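Local atomic coordinates of probable oxidoreductase (Mycobacterium abscessus, PDB entry 4EYE), a protein that probably catalyses an oxidation-reduction reaction as a quinone-oxidoreductase-like member of the medium-chain dehydrogenase/reductase superfamily, though its substrate is not established. Residues H290-Y293 with L294-T297; H145-Y148 with F149-R153; T297-G300 with L301-L304; A175-Q178 with I179-M183. All coordinates share one frame; numbering follows the deposited sequence.

Interaction 1: H290-Y293 with L294-T297; sequences HADY and LYET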
loop_
_atom_site.group_PDB
_atom_site.type_symbol
_atom_site.label_atom_id
_atom_site.label_comp_id
_atom_site.label_asym_id
_atom_site.label_seq_id
_atom_site.Cartn_x
_atom_site.Cartn_y
_atom_site.Cartn_z
ATOM N N HIS A 290 -14.953 -11.686 -1.390
ATOM C CA HIS A 290 -14.490 -12.456 -0.222
ATOM C C HIS A 290 -14.278 -11.515 0.916
ATOM O O HIS A 290 -13.189 -11.482 1.503
ATOM C CB HIS A 290 -13.138 -13.097 -0.487
ATOM C CG HIS A 290 -13.120 -14.046 -1.646
ATOM N ND1 HIS A 290 -12.944 -13.634 -2.922
ATOM C CD2 HIS A 290 -13.201 -15.429 -1.684
ATOM C CE1 HIS A 290 -12.941 -14.703 -3.737
ATOM N NE2 HIS A 290 -13.106 -15.805 -2.973
ATOM N N ALA A 291 -15.298 -10.741 1.250
ATOM C CA ALA A 291 -15.119 -9.656 2.201
ATOM C C ALA A 291 -14.597 -10.163 3.572
ATOM O O ALA A 291 -13.809 -9.479 4.209
ATOM C CB ALA A 291 -16.395 -8.816 2.346
ATOM N N ASP A 292 -14.979 -11.362 3.987
ATOM C CA ASP A 292 -14.527 -11.916 5.261
ATOM C C ASP A 292 -13.039 -12.258 5.329
ATOM O O ASP A 292 -12.510 -12.377 6.410
ATOM C CB ASP A 292 -15.327 -13.153 5.640
ATOM C CG ASP A 292 -16.798 -12.845 5.831
ATOM O OD1 ASP A 292 -17.168 -11.655 5.838
ATOM O OD2 ASP A 292 -17.582 -13.787 5.985
ATOM N N TYR A 293 -12.359 -12.356 4.185
ATOM C CA TYR A 293 -10.916 -12.579 4.212
ATOM C C TYR A 293 -10.218 -11.409 4.907
ATOM O O TYR A 293 -9.162 -11.584 5.537
ATOM C CB TYR A 293 -10.346 -12.859 2.842
ATOM C CG TYR A 293 -8.887 -13.275 2.892
ATOM C CD1 TYR A 293 -8.503 -14.512 3.426
ATOM C CD2 TYR A 293 -7.899 -12.445 2.408
ATOM C CE1 TYR A 293 -7.166 -14.884 3.450
ATOM C CE2 TYR A 293 -6.566 -12.808 2.434
ATOM C CZ TYR A 293 -6.206 -14.040 2.948
ATOM O OH TYR A 293 -4.861 -14.389 2.996
ATOM N N LEU A 294 -10.834 -10.229 4.824
ATOM C CA LEU A 294 -10.315 -9.055 5.484
ATOM C C LEU A 294 -10.066 -9.255 6.984
ATOM O O LEU A 294 -9.125 -8.700 7.516
ATOM C CB LEU A 294 -11.256 -7.879 5.265
ATOM C CG LEU A 294 -10.729 -6.482 5.581
ATOM C CD1 LEU A 294 -9.483 -6.078 4.751
ATOM C CD2 LEU A 294 -11.890 -5.536 5.288
ATOM N N TYR A 295 -10.896 -10.055 7.659
ATOM C CA TYR A 295 -10.665 -10.336 9.067
ATOM C C TYR A 295 -9.360 -11.093 9.262
ATOM O O TYR A 295 -8.651 -10.852 10.242
ATOM C CB TYR A 295 -11.753 -11.205 9.711
ATOM C CG TYR A 295 -13.199 -10.784 9.585
ATOM C CD1 TYR A 295 -13.601 -9.443 9.562
ATOM C CD2 TYR A 295 -14.192 -11.773 9.475
ATOM C CE1 TYR A 295 -14.955 -9.115 9.450
ATOM C CE2 TYR A 295 -15.525 -11.449 9.371
ATOM C CZ TYR A 295 -15.909 -10.130 9.374
ATOM O OH TYR A 295 -17.278 -9.868 9.268
ATOM N N GLU A 296 -9.066 -11.990 8.333
ATOM C CA GLU A 296 -7.832 -12.779 8.372
ATOM C C GLU A 296 -6.597 -11.951 8.062
ATOM O O GLU A 296 -5.580 -12.154 8.671
ATOM C CB GLU A 296 -7.882 -13.953 7.379
ATOM C CG GLU A 296 -6.799 -14.964 7.673
ATOM C CD GLU A 296 -6.717 -16.151 6.695
ATOM O OE1 GLU A 296 -5.548 -16.511 6.349
ATOM O OE2 GLU A 296 -7.768 -16.730 6.369
ATOM N N THR A 297 -6.667 -11.047 7.092
ATOM C CA THR A 297 -5.518 -10.209 6.790
ATOM C C THR A 297 -5.238 -9.239 7.966
ATOM O O THR A 297 -4.101 -9.039 8.338
ATOM C CB THR A 297 -5.646 -9.404 5.483
ATOM O OG1 THR A 297 -6.796 -8.558 5.559
ATOM C CG2 THR A 297 -5.780 -10.348 4.288
HETATM O O HOH W 1 -4.241 -16.750 3.880
#
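The carbonyl O of Y293 receives the amide of T297, with T297 N to Y293 O at 3.0 Å and the donor nearly in line with the C=O bond. E296 N also reaches this oxygen, through a weak, bent bond. Just before it, L294 N binds A291 O at 3.1 Å and Y295 N binds D292 O at the same length, both i to i+3 bonds with the donor well above the carbonyl plane. A water bridges Y293 OH (2.6 Å) and E296 OE1 (2.8 Å), lying in the plane of the tyrosine ring at its edge. The E296 carboxylate is turned 63° to that ring, with OE2 3.5 Å from Y293 CE1. The Y293 ring runs forward along the helix because CG stands anti to the backbone N (chi1 -172°), and T297 CG2 packs obliquely against CE2 at 3.2 Å. On the outer surface the D292 carboxylate lies alongside the Y295 ring, their planes 13° apart. R153 adds a cation-pi contact to Y293, while T297 OG1 bonds to H145. Y293 and E296 thus share their polar ends through one water, while backbone bonds close the turn.

Interaction 2: H145-Y148 with F149-R153; sequences HTMY and FAYAR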
loop_
_atom_site.group_PDB
_atom_site.type_symbol
_atom_site.label_atom_id
_atom_site.label_comp_id
_atom_site.label_asym_id
_atom_site.label_seq_id
_atom_site.Cartn_x
_atom_site.Cartn_y
_atom_site.Cartn_z
ATOM N N HIS A 145 -2.172 -4.958 3.564
ATOM C CA HIS A 145 -3.215 -5.939 3.319
ATOM C C HIS A 145 -3.044 -6.571 1.975
ATOM O O HIS A 145 -3.253 -7.759 1.841
ATOM C CB HIS A 145 -4.636 -5.325 3.410
ATOM C CG HIS A 145 -5.102 -5.137 4.795
ATOM N ND1 HIS A 145 -5.881 -6.033 5.422
ATOM C CD2 HIS A 145 -4.839 -4.124 5.723
ATOM C CE1 HIS A 145 -6.086 -5.620 6.666
ATOM N NE2 HIS A 145 -5.453 -4.461 6.844
ATOM N N THR A 146 -2.641 -5.785 0.971
ATOM C CA THR A 146 -2.351 -6.320 -0.348
ATOM C C THR A 146 -1.249 -7.393 -0.305
ATOM O O THR A 146 -1.405 -8.470 -0.874
ATOM C CB THR A 146 -1.933 -5.211 -1.330
ATOM O OG1 THR A 146 -2.994 -4.278 -1.454
ATOM C CG2 THR A 146 -1.610 -5.778 -2.704
ATOM N N MET A 147 -0.162 -7.078 0.383
ATOM C CA MET A 147 0.981 -7.967 0.454
ATOM C C MET A 147 0.757 -9.160 1.387
ATOM O O MET A 147 1.218 -10.243 1.062
ATOM C CB MET A 147 2.297 -7.214 0.731
ATOM C CG MET A 147 2.827 -6.375 -0.462
ATOM S SD MET A 147 2.911 -7.307 -2.042
ATOM C CE MET A 147 3.827 -8.768 -1.544
ATOM N N TYR A 148 -0.042 -9.009 2.451
ATOM C CA TYR A 148 -0.432 -10.167 3.279
ATOM C C TYR A 148 -1.215 -11.164 2.412
ATOM O O TYR A 148 -0.892 -12.352 2.369
ATOM C CB TYR A 148 -1.265 -9.794 4.502
ATOM C CG TYR A 148 -1.339 -10.931 5.493
ATOM C CD1 TYR A 148 -0.425 -11.017 6.539
ATOM C CD2 TYR A 148 -2.274 -11.927 5.360
ATOM C CE1 TYR A 148 -0.440 -12.069 7.432
ATOM C CE2 TYR A 148 -2.302 -13.002 6.241
ATOM C CZ TYR A 148 -1.379 -13.037 7.297
ATOM O OH TYR A 148 -1.404 -14.078 8.169
ATOM N N PHE A 149 -2.253 -10.667 1.760
ATOM C CA PHE A 149 -3.003 -11.436 0.779
ATOM C C PHE A 149 -2.127 -12.080 -0.299
ATOM O O PHE A 149 -2.261 -13.263 -0.556
ATOM C CB PHE A 149 -4.025 -10.513 0.129
ATOM C CG PHE A 149 -4.677 -11.071 -1.103
ATOM C CD1 PHE A 149 -5.594 -12.132 -1.015
ATOM C CD2 PHE A 149 -4.459 -10.485 -2.327
ATOM C CE1 PHE A 149 -6.247 -12.599 -2.144
ATOM C CE2 PHE A 149 -5.108 -10.963 -3.476
ATOM C CZ PHE A 149 -6.003 -12.008 -3.379
ATOM N N ALA A 150 -1.235 -11.301 -0.915
ATOM C CA ALA A 150 -0.338 -11.826 -1.953
ATOM C C ALA A 150 0.473 -12.998 -1.450
ATOM O O ALA A 150 0.638 -14.017 -2.146
ATOM C CB ALA A 150 0.648 -10.736 -2.464
ATOM N N TYR A 151 1.049 -12.823 -0.274
ATOM C CA TYR A 151 1.879 -13.878 0.320
ATOM C C TYR A 151 1.101 -15.067 0.880
ATOM O O TYR A 151 1.389 -16.253 0.562
ATOM C CB TYR A 151 2.723 -13.280 1.431
ATOM C CG TYR A 151 3.895 -12.448 0.974
ATOM C CD1 TYR A 151 4.592 -12.743 -0.174
ATOM C CD2 TYR A 151 4.339 -11.374 1.749
ATOM C CE1 TYR A 151 5.711 -11.999 -0.548
ATOM C CE2 TYR A 151 5.415 -10.617 1.366
ATOM C CZ TYR A 151 6.112 -10.913 0.246
ATOM O OH TYR A 151 7.243 -10.145 -0.057
ATOM N N ALA A 152 0.081 -14.785 1.665
ATOM C CA ALA A 152 -0.614 -15.845 2.387
ATOM C C ALA A 152 -1.568 -16.599 1.489
ATOM O O ALA A 152 -1.626 -17.819 1.565
ATOM C CB ALA A 152 -1.350 -15.268 3.562
ATOM N N ARG A 153 -2.325 -15.903 0.647
ATOM C CA ARG A 153 -3.363 -16.539 -0.125
ATOM C C ARG A 153 -2.922 -16.904 -1.537
ATOM O O ARG A 153 -3.146 -18.018 -1.996
ATOM C CB ARG A 153 -4.604 -15.653 -0.184
ATOM C CG ARG A 153 -5.761 -16.239 -0.980
ATOM C CD ARG A 153 -6.555 -17.272 -0.189
ATOM N NE ARG A 153 -7.819 -17.561 -0.877
ATOM C CZ ARG A 153 -8.959 -17.852 -0.278
ATOM N NH1 ARG A 153 -9.059 -17.858 1.056
ATOM N NH2 ARG A 153 -10.024 -18.100 -1.001
#
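M147 and Y151, one helical turn apart, carry the main side-chain contact: the methionine methyl sits over one face of the tyrosine ring. M147 CE lies 3.8 Å from the centroid of the Y151 ring, 19° off its normal, which makes this a CH-pi contact, displaced toward the rim so that Y151 CZ is the nearest ring atom at 3.6 Å. The methionine chain folds back to get there, bent at both chi2 (-50°) and chi3 (-51°), and its methyl also touches A150 CB at 3.9 Å. On another side of the helix the Y148 ring projects with CG anti to the backbone N, and its CE2 meets A152 CB at 3.6 Å, obliquely to the ring. F149 turns its ring edge to the carbonyl O of T146, which lies near the ring plane. Beneath these pairs runs the backbone ladder, including Y151 N to M147 O at 2.9 Å and A152 N to Y148 O at 2.7 Å, and the helix has a wider pi-type turn at 150-153. Farther out, Y151 OH bonds to A176 O, and F149 meets the rings of W283 and F286. Such i to i+4 CH-pi packing belongs here to a largely buried interface between helices, where helix 143-154 lies against helices 171-182 and 293-306 within the enoyl-reductase-type, medium-chain dehydrogenase fold.

Interaction 3: T297-G300 with L301-L304; sequences TQAG and LEKL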
loop_
_atom_site.group_PDB
_atom_site.type_symbol
_atom_site.label_atom_id
_atom_site.label_comp_id
_atom_site.label_asym_id
_atom_site.label_seq_id
_atom_site.Cartn_x
_atom_site.Cartn_y
_atom_site.Cartn_z
ATOM N N THR A 297 -6.667 -11.047 7.092
ATOM C CA THR A 297 -5.518 -10.209 6.790
ATOM C C THR A 297 -5.238 -9.239 7.966
ATOM O O THR A 297 -4.101 -9.039 8.338
ATOM C CB THR A 297 -5.646 -9.404 5.483
ATOM O OG1 THR A 297 -6.796 -8.558 5.559
ATOM C CG2 THR A 297 -5.780 -10.348 4.288
ATOM N N GLN A 298 -6.284 -8.687 8.562
ATOM C CA GLN A 298 -6.119 -7.792 9.726
ATOM C C GLN A 298 -5.514 -8.547 10.939
ATOM O O GLN A 298 -4.598 -8.048 11.573
ATOM C CB GLN A 298 -7.462 -7.179 10.143
ATOM C CG GLN A 298 -7.369 -6.190 11.290
ATOM C CD GLN A 298 -6.684 -4.884 10.928
ATOM O OE1 GLN A 298 -6.338 -4.634 9.783
ATOM N NE2 GLN A 298 -6.534 -3.999 11.921
ATOM N N ALA A 299 -6.011 -9.745 11.204
ATOM C CA ALA A 299 -5.484 -10.582 12.282
ATOM C C ALA A 299 -3.987 -10.911 12.058
ATOM O O ALA A 299 -3.183 -10.803 12.976
ATOM C CB ALA A 299 -6.336 -11.842 12.494
ATOM N N GLY A 300 -3.631 -11.278 10.824
ATOM C CA GLY A 300 -2.247 -11.564 10.450
ATOM C C GLY A 300 -1.350 -10.362 10.646
ATOM O O GLY A 300 -0.224 -10.468 11.192
ATOM N N LEU A 301 -1.844 -9.201 10.254
ATOM C CA LEU A 301 -1.055 -7.960 10.384
ATOM C C LEU A 301 -0.931 -7.512 11.844
ATOM O O LEU A 301 0.141 -7.049 12.256
ATOM C CB LEU A 301 -1.608 -6.839 9.504
ATOM C CG LEU A 301 -1.433 -7.056 8.006
ATOM C CD1 LEU A 301 -2.260 -5.975 7.275
ATOM C CD2 LEU A 301 0.048 -7.090 7.531
ATOM N N GLU A 302 -2.000 -7.655 12.601
ATOM C CA GLU A 302 -1.975 -7.365 14.035
ATOM C C GLU A 302 -0.894 -8.219 14.770
ATOM O O GLU A 302 -0.248 -7.729 15.660
ATOM C CB GLU A 302 -3.344 -7.631 14.687
ATOM C CG GLU A 302 -4.416 -6.617 14.307
ATOM C CD GLU A 302 -5.830 -6.996 14.757
ATOM O OE1 GLU A 302 -6.130 -8.166 15.074
ATOM O OE2 GLU A 302 -6.676 -6.082 14.787
ATOM N N LYS A 303 -0.740 -9.482 14.353
ATOM C CA LYS A 303 0.257 -10.377 14.894
ATOM C C LYS A 303 1.671 -9.937 14.509
ATOM O O LYS A 303 2.559 -9.851 15.380
ATOM C CB LYS A 303 -0.005 -11.811 14.425
ATOM C CG LYS A 303 1.136 -12.820 14.664
ATOM C CD LYS A 303 0.760 -14.219 14.163
ATOM C CE LYS A 303 1.940 -14.994 13.548
ATOM N NZ LYS A 303 2.804 -15.617 14.578
ATOM N N LEU A 304 1.872 -9.617 13.231
ATOM C CA LEU A 304 3.165 -9.084 12.772
ATOM C C LEU A 304 3.553 -7.804 13.504
ATOM O O LEU A 304 4.705 -7.674 13.888
ATOM C CB LEU A 304 3.212 -8.919 11.241
ATOM C CG LEU A 304 3.074 -10.237 10.460
ATOM C CD1 LEU A 304 2.849 -10.049 8.965
ATOM C CD2 LEU A 304 4.289 -11.121 10.680
#
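Q298 and E302, on successive turns of helix 293-306, form the one side-chain pair of note. The glutamine chain, bent at chi2 (70°), brings its CG to 3.6 Å from E302 OE2, and NE2 lies 3.5 Å from the same oxygen. The amide and carboxylate planes are turned 70° apart, and the two chains pass at a slant to each other. The two groups lie close without a hydrogen bond being established between them; Q298 OE1 makes a weak hydrogen bond to H145 NE2. Backbone bonds form the second group. E302 N meets Q298 O at 2.8 Å and L304 N meets G300 O at 3.0 Å, flanked by L301 N to T297 O and K303 N to A299 O, a regular alpha-helical series. Aliphatic carbons resting on carbonyls are the third group: E302 CG lies 3.1 Å from Q298 O, L301 CG 3.3 Å from T297 O and L304 CG 3.4 Å from G300 O. Beyond the segments, L301 and L304 press on I179, and K303 NZ forms a salt bridge with E307. The chemistry is therefore divided: leucines serve the interhelical core, while cohesion within the helix comes mainly from its backbone hydrogen bonds.

Interaction 4: A175-Q178 with I179-M183; sequences AAIQ and IAKGM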
loop_
_atom_site.group_PDB
_atom_site.type_symbol
_atom_site.label_atom_id
_atom_site.label_comp_id
_atom_site.label_asym_id
_atom_site.label_seq_id
_atom_site.Cartn_x
_atom_site.Cartn_y
_atom_site.Cartn_z
ATOM N N ALA A 175 6.275 -2.851 2.216
ATOM C CA ALA A 175 5.396 -3.832 2.814
ATOM C C ALA A 175 5.818 -5.260 2.432
ATOM O O ALA A 175 5.789 -6.181 3.246
ATOM C CB ALA A 175 3.927 -3.564 2.425
ATOM N N ALA A 176 6.241 -5.421 1.198
ATOM C CA ALA A 176 6.629 -6.767 0.676
ATOM C C ALA A 176 7.869 -7.285 1.419
ATOM O O ALA A 176 7.915 -8.461 1.801
ATOM C CB ALA A 176 6.885 -6.676 -0.830
ATOM N N ILE A 177 8.796 -6.374 1.741
ATOM C CA ILE A 177 9.962 -6.720 2.536
ATOM C C ILE A 177 9.575 -7.088 3.979
ATOM O O ILE A 177 9.990 -8.140 4.487
ATOM C CB ILE A 177 11.002 -5.565 2.618
ATOM C CG1 ILE A 177 11.565 -5.259 1.222
ATOM C CG2 ILE A 177 12.204 -5.947 3.520
ATOM C CD1 ILE A 177 12.398 -3.998 1.182
ATOM N N GLN A 178 8.845 -6.201 4.655
ATOM C CA GLN A 178 8.651 -6.367 6.086
ATOM C C GLN A 178 7.761 -7.575 6.345
ATOM O O GLN A 178 8.019 -8.349 7.271
ATOM C CB GLN A 178 8.007 -5.125 6.708
ATOM C CG GLN A 178 8.887 -3.893 6.726
ATOM C CD GLN A 178 8.316 -2.855 7.654
ATOM O OE1 GLN A 178 7.146 -2.428 7.491
ATOM N NE2 GLN A 178 9.071 -2.481 8.653
ATOM N N ILE A 179 6.748 -7.772 5.522
ATOM C CA ILE A 179 5.898 -8.925 5.691
ATOM C C ILE A 179 6.629 -10.264 5.401
ATOM O O ILE A 179 6.418 -11.246 6.106
ATOM C CB ILE A 179 4.602 -8.837 4.892
ATOM C CG1 ILE A 179 3.768 -7.641 5.400
ATOM C CG2 ILE A 179 3.823 -10.174 5.007
ATOM C CD1 ILE A 179 2.545 -7.278 4.595
ATOM N N ALA A 180 7.427 -10.298 4.351
ATOM C CA ALA A 180 8.206 -11.502 4.017
ATOM C C ALA A 180 9.160 -11.850 5.183
ATOM O O ALA A 180 9.245 -13.016 5.605
ATOM C CB ALA A 180 8.993 -11.288 2.723
ATOM N N LYS A 181 9.831 -10.843 5.725
ATOM C CA LYS A 181 10.756 -11.057 6.860
ATOM C C LYS A 181 9.951 -11.536 8.052
ATOM O O LYS A 181 10.329 -12.489 8.726
ATOM C CB LYS A 181 11.536 -9.788 7.211
ATOM C CG LYS A 181 12.573 -9.364 6.199
ATOM C CD LYS A 181 13.593 -10.448 5.859
ATOM C CE LYS A 181 14.500 -10.842 7.021
ATOM N NZ LYS A 181 15.169 -12.145 6.675
ATOM N N GLY A 182 8.791 -10.914 8.247
ATOM C CA GLY A 182 7.879 -11.311 9.299
ATOM C C GLY A 182 7.433 -12.758 9.188
ATOM O O GLY A 182 7.203 -13.399 10.197
ATOM N N MET A 183 7.295 -13.253 7.953
ATOM C CA MET A 183 6.879 -14.629 7.724
ATOM C C MET A 183 8.043 -15.634 7.665
ATOM O O MET A 183 7.858 -16.778 7.261
ATOM C CB MET A 183 6.046 -14.728 6.451
ATOM C CG MET A 183 4.691 -14.061 6.572
ATOM S SD MET A 183 3.798 -14.091 5.018
ATOM C CE MET A 183 2.178 -13.634 5.604
#
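I179 lays its CG1 branch over the carbonyl O of A175, the two atoms 3.3 Å apart. CG1 stands anti to the carbonyl carbon of I179 (chi1 -63°), which turns CG1 and then CD1 back toward the preceding turn, CD1 reaching 3.7 Å from A175 O. The same oxygen accepts the amide of I179, with N to O at 2.9 Å and an N-H...O angle of 164°. A180 CB rests 3.2 Å from A176 O, and A180 N bonds to that oxygen from above the carbonyl plane, 37° out of it. K181 repeats the theme: its N binds I177 O at 3.0 Å, and its CG covers the same carbonyl at 3.3 Å before the chain bends at chi2 and chi3 toward D206, with which NZ forms a salt bridge. G182 N bonds to Q178 O at 2.9 Å, just before M183 leaves helical geometry. Q178 sends its amide elsewhere, OE1 to Y144 OH and NE2 to the carbonyl of R310. A176 O has a further partner in Y151 OH, so this buried carbonyl takes two hydrogen bonds. Contact within this beta-alpha-beta helix is thus chiefly backbone bonding lined with aliphatic carbon, while polar side-chain ends bind neighbouring elements.

In the fold
From the N terminus the contacts come in the order 2, 4, 1, 3, each a local one that closes no long loop; none nests in or crosses another. Interaction 2 on helix 143-154 is central, touching all three others. Interaction 4 follows on helix 171-182, between strands 162-165 and 186-191 of the parallel sheet, its centre about 10 Å from that of interaction 2. Much later, interaction 1 starts helix 293-306 and interaction 3 continues it, the two sharing T297. H145 ND1 to T297 OG1, at 2.7 Å, joins interaction 2 to this helix, and interactions 3 and 4 meet chiefly through leucine side chains packed on I179 and G182, completing a three-helix cluster.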